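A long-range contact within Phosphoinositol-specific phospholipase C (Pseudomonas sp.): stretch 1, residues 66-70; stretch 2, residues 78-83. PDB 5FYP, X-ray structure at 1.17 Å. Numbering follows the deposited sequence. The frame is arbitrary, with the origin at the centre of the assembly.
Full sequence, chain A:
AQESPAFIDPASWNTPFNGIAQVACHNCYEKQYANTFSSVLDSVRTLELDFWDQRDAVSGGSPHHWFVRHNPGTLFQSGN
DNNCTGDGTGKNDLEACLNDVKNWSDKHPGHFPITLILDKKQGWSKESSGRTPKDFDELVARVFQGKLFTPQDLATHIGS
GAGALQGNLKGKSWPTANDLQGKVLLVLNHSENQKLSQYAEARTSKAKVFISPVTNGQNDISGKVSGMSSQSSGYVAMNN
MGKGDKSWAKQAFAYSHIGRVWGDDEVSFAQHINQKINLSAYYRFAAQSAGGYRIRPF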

ATOM      1  N   TRP A  66     -12.381  10.457  -7.030  1.00  9.57           N
ATOM      2  CA  TRP A  66     -11.975   9.351  -7.901  1.00  9.68           C
ATOM      3  C   TRP A  66     -12.985   8.214  -7.738  1.00 10.12           C
ATOM      4  O   TRP A  66     -13.605   8.086  -6.688  1.00 10.85           O
ATOM      5  CB  TRP A  66     -10.566   8.836  -7.579  1.00  9.86           C
ATOM      6  CG  TRP A  66      -9.433   9.808  -7.915  1.00  9.49           C
ATOM      7  CD1 TRP A  66      -8.637   9.733  -9.024  1.00  9.45           C
ATOM      8  CD2 TRP A  66      -8.945  10.919  -7.140  1.00  9.95           C
ATOM      9  NE1 TRP A  66      -7.693  10.715  -8.979  1.00  9.81           N
ATOM     10  CE2 TRP A  66      -7.852  11.459  -7.840  1.00  9.80           C
ATOM     11  CE3 TRP A  66      -9.336  11.512  -5.937  1.00 10.77           C
ATOM     12  CZ2 TRP A  66      -7.155  12.555  -7.374  1.00 10.79           C
ATOM     13  CZ3 TRP A  66      -8.632  12.615  -5.475  1.00 11.75           C
ATOM     14  CH2 TRP A  66      -7.570  13.121  -6.194  1.00 10.97           C
ATOM     15  N   PHE A  67     -13.091   7.382  -8.780  1.00  9.17           N
ATOM     16  CA  PHE A  67     -13.960   6.206  -8.794  1.00  9.07           C
ATOM     17  C   PHE A  67     -13.162   4.979  -8.380  1.00  9.10           C
ATOM     18  O   PHE A  67     -11.933   4.946  -8.558  1.00  9.39           O
ATOM     19  CB  PHE A  67     -14.490   5.956 -10.190  1.00  9.64           C
ATOM     20  CG  PHE A  67     -15.354   7.042 -10.735  1.00 10.77           C
ATOM     21  CD1 PHE A  67     -14.793   8.116 -11.432  1.00 12.15           C
ATOM     22  CD2 PHE A  67     -16.735   7.001 -10.607  1.00 12.39           C
ATOM     23  CE1 PHE A  67     -15.592   9.112 -11.971  1.00 14.49           C
ATOM     24  CE2 PHE A  67     -17.545   7.988 -11.135  1.00 13.98           C
ATOM     25  CZ  PHE A  67     -16.980   9.031 -11.828  1.00 14.70           C
ATOM     26  N   VAL A  68     -13.856   3.938  -7.914  1.00  9.20           N
ATOM     27  CA  VAL A  68     -13.223   2.652  -7.611  1.00  8.71           C
ATOM     28  C   VAL A  68     -13.951   1.565  -8.393  1.00  9.40           C
ATOM     29  O   VAL A  68     -15.146   1.329  -8.193  1.00  9.61           O
ATOM     30  CB  VAL A  68     -13.193   2.354  -6.110  1.00  9.05           C
ATOM     31  CG1 VAL A  68     -12.779   0.922  -5.822  1.00  9.06           C
ATOM     32  CG2 VAL A  68     -12.276   3.334  -5.391  1.00  9.61           C
ATOM     33  N   ARG A  69     -13.184   0.890  -9.252  1.00  8.78           N
ATOM     34  CA  ARG A  69     -13.668  -0.218 -10.083  1.00  9.44           C
ATOM     35  C   ARG A  69     -12.463  -0.912 -10.695  1.00  9.38           C
ATOM     36  O   ARG A  69     -11.351  -0.347 -10.697  1.00  9.86           O
ATOM     37  CB  ARG A  69     -14.592   0.263 -11.199  1.00  9.64           C
ATOM     38  CG  ARG A  69     -13.896   1.132 -12.237  1.00  9.53           C
ATOM     39  CD  ARG A  69     -14.846   1.485 -13.367  1.00  9.87           C
ATOM     40  NE  ARG A  69     -14.181   2.304 -14.391  1.00 10.26           N
ATOM     41  CZ  ARG A  69     -13.978   3.603 -14.292  1.00  9.89           C
ATOM     42  NH1 ARG A  69     -14.486   4.300 -13.280  1.00 10.12           N
ATOM     43  NH2 ARG A  69     -13.239   4.232 -15.227  1.00 10.52           N
ATOM     44  N   HIS A  70     -12.698  -2.079 -11.282  1.00 10.31           N
ATOM     45  CA  HIS A  70     -11.621  -2.813 -11.909  1.00 11.69           C
ATOM     46  C   HIS A  70     -11.367  -2.407 -13.366  1.00 13.93           C
ATOM     47  O   HIS A  70     -10.225  -2.156 -13.745  1.00 18.46           O
ATOM     48  CB  HIS A  70     -11.890  -4.305 -11.825  1.00 13.04           C
ATOM     49  CG  HIS A  70     -10.751  -5.162 -12.297  1.00 16.84           C
ATOM     50  ND1 HIS A  70     -10.831  -5.958 -13.403  1.00 22.33           N
ATOM     51  CD2 HIS A  70      -9.483  -5.276 -11.860  1.00 32.66           C
ATOM     52  CE1 HIS A  70      -9.689  -6.591 -13.589  1.00 20.22           C
ATOM     53  NE2 HIS A  70      -8.847  -6.183 -12.674  1.00 25.09           N
ATOM     54  N   SER A  78     -18.810   0.520 -15.548  1.00 33.97           N
ATOM     55  CA  SER A  78     -18.220   1.866 -15.391  1.00 24.98           C
ATOM     56  C   SER A  78     -18.526   2.464 -14.006  1.00 21.69           C
ATOM     57  O   SER A  78     -19.260   1.905 -13.193  1.00 27.06           O
ATOM     58  CB  SER A  78     -18.706   2.843 -16.493  1.00 23.51           C
ATOM     59  OG  SER A  78     -20.095   3.166 -16.321  1.00 32.28           O
ATOM     60  N   GLY A  79     -17.960   3.629 -13.740  1.00 17.63           N
ATOM     61  CA  GLY A  79     -18.324   4.351 -12.534  1.00 14.32           C
ATOM     62  C   GLY A  79     -17.697   3.662 -11.362  1.00 12.06           C
ATOM     63  O   GLY A  79     -16.508   3.419 -11.375  1.00 12.27           O
ATOM     64  N   ASN A  80     -18.523   3.406 -10.352  1.00 11.53           N
ATOM     65  CA  ASN A  80     -18.088   2.670  -9.186  1.00 11.52           C
ATOM     66  C   ASN A  80     -18.636   1.275  -9.273  1.00 11.56           C
ATOM     67  O   ASN A  80     -19.824   1.066  -9.513  1.00 14.06           O
ATOM     68  CB  ASN A  80     -18.552   3.334  -7.911  1.00 12.11           C
ATOM     69  CG  ASN A  80     -17.955   4.703  -7.747  1.00 11.95           C
ATOM     70  OD1 ASN A  80     -16.714   4.871  -7.827  1.00 12.10           O
ATOM     71  ND2 ASN A  80     -18.805   5.710  -7.481  1.00 13.49           N
ATOM     72  N   ASP A  81     -17.763   0.296  -9.097  1.00 11.58           N
ATOM     73  CA  ASP A  81     -18.143  -1.122  -9.106  1.00 11.19           C
ATOM     74  C   ASP A  81     -17.317  -1.791  -8.024  1.00 10.64           C
ATOM     75  O   ASP A  81     -16.153  -2.148  -8.250  1.00 10.92           O
ATOM     76  CB  ASP A  81     -17.923  -1.716 -10.476  1.00 11.35           C
ATOM     77  CG  ASP A  81     -18.388  -3.137 -10.591  1.00 16.64           C
ATOM     78  OD1 ASP A  81     -18.734  -3.753  -9.575  1.00 15.95           O
ATOM     79  OD2 ASP A  81     -18.389  -3.635 -11.736  1.00 23.25           O
ATOM     80  N   ASN A  82     -17.859  -1.815  -6.811  1.00 10.24           N
ATOM     81  CA  ASN A  82     -17.090  -2.227  -5.652  1.00  9.69           C
ATOM     82  C   ASN A  82     -18.032  -2.535  -4.497  1.00  9.66           C
ATOM     83  O   ASN A  82     -19.233  -2.297  -4.584  1.00 11.71           O
ATOM     84  CB  ASN A  82     -16.055  -1.142  -5.269  1.00  9.62           C
ATOM     85  CG  ASN A  82     -16.710   0.132  -4.800  1.00  9.62           C
ATOM     86  OD1 ASN A  82     -17.421   0.148  -3.793  1.00 11.01           O
ATOM     87  ND2 ASN A  82     -16.506   1.216  -5.543  1.00  9.78           N
ATOM     88  N   ASN A  83     -17.437  -3.030  -3.419  1.00  9.76           N
ATOM     89  CA  ASN A  83     -18.154  -3.478  -2.215  1.00 10.65           C
ATOM     90  C   ASN A  83     -18.054  -2.489  -1.054  1.00 10.72           C
ATOM     91  O   ASN A  83     -18.322  -2.858   0.086  1.00 11.33           O
ATOM     92  CB  ASN A  83     -17.655  -4.863  -1.819  1.00 10.98           C
ATOM     93  CG  ASN A  83     -16.176  -4.877  -1.561  1.00 10.31           C
ATOM     94  OD1 ASN A  83     -15.577  -3.827  -1.340  1.00 10.66           O
ATOM     95  ND2 ASN A  83     -15.597  -6.061  -1.518  1.00 10.73           N
TER
HETATM   96  O   HOH W   1     -14.951  -3.510 -10.318  1.00 13.86           O

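What do the first two residues of stretch 1 bring to the contact? Trp 66 brings almost nothing: its CA-to-CB bond points away, and its side chain comes no closer than 7.3 Å, the separation of its CB from OD1 of Asn 80. Phe 67 is the reverse, a buried residue whose CA-to-CB bond points toward stretch 2. Its CB lies 3.5 Å from the carbonyl O of Gly 79, and its CA is 3.2 Å from OD1 of Asn 80, an oxygen that also sits at the edge of the phenyl ring, near its plane. These are packing contacts, and they place Phe 67 beside an amide oxygen whose hydrogen bond goes to the next residue along.

How does Val 68 hold the loop when its own side chain is only a hydrocarbon? It uses both polar atoms of its backbone. Its N donates a hydrogen bond to OD1 of Asn 80 at 3.0 Å, so a side-chain amide takes the place that a backbone carbonyl would fill in a regular sheet. Asn 80 is in the m rotamer; its CA-to-CB bond points sideways, but the end of its side chain comes nearer to stretch 1. The carbonyl O of Val 68 accepts two hydrogen bonds, one from N of Asp 81 at 3.0 Å and one from ND2 of Asn 82 at 3.0 Å, with N-H...O angles of 162° and 165°. A CA-H...O contact adds to them, with CA of Asn 80 lying 3.4 Å from that same O. Three successive residues of stretch 2 thus converge on one carbonyl. The valine side chain still packs here, its CB 3.5 Å from ND2 of Asn 82.

How does Arg 69 touch both its backbone neighbour and a residue further back along stretch 2? The CA of Arg 69 lies 4.7 Å from the CA of Asp 81, and the CB of Arg 69 lies 3.9 Å from the CB of Asp 81, yet the extended chain, with chi2 and chi3 both t, carries the guanidinium to Gly 79. There NH1 donates a hydrogen bond to the carbonyl O of Gly 79 at 2.9 Å, with that oxygen at the edge of the guanidinium, near its plane, where an N-H can point directly at it. On the way, CD of Arg 69 passes 3.9 Å from the carbonyl C of Ser 78. Gly 79 itself has a phi of 74°, a value that by itself favours glycine.

Does the contact continue at His 70? It does so through water rather than by direct touch. The imidazole leads away from stretch 2, but the backbone N of His 70 donates to a water at 2.8 Å, and the same water donates to the carbonyl O of Asp 81, also with 2.8 Å between the two oxygens. One molecule therefore bridges the two backbones just beyond the direct hydrogen bonds made by Val 68.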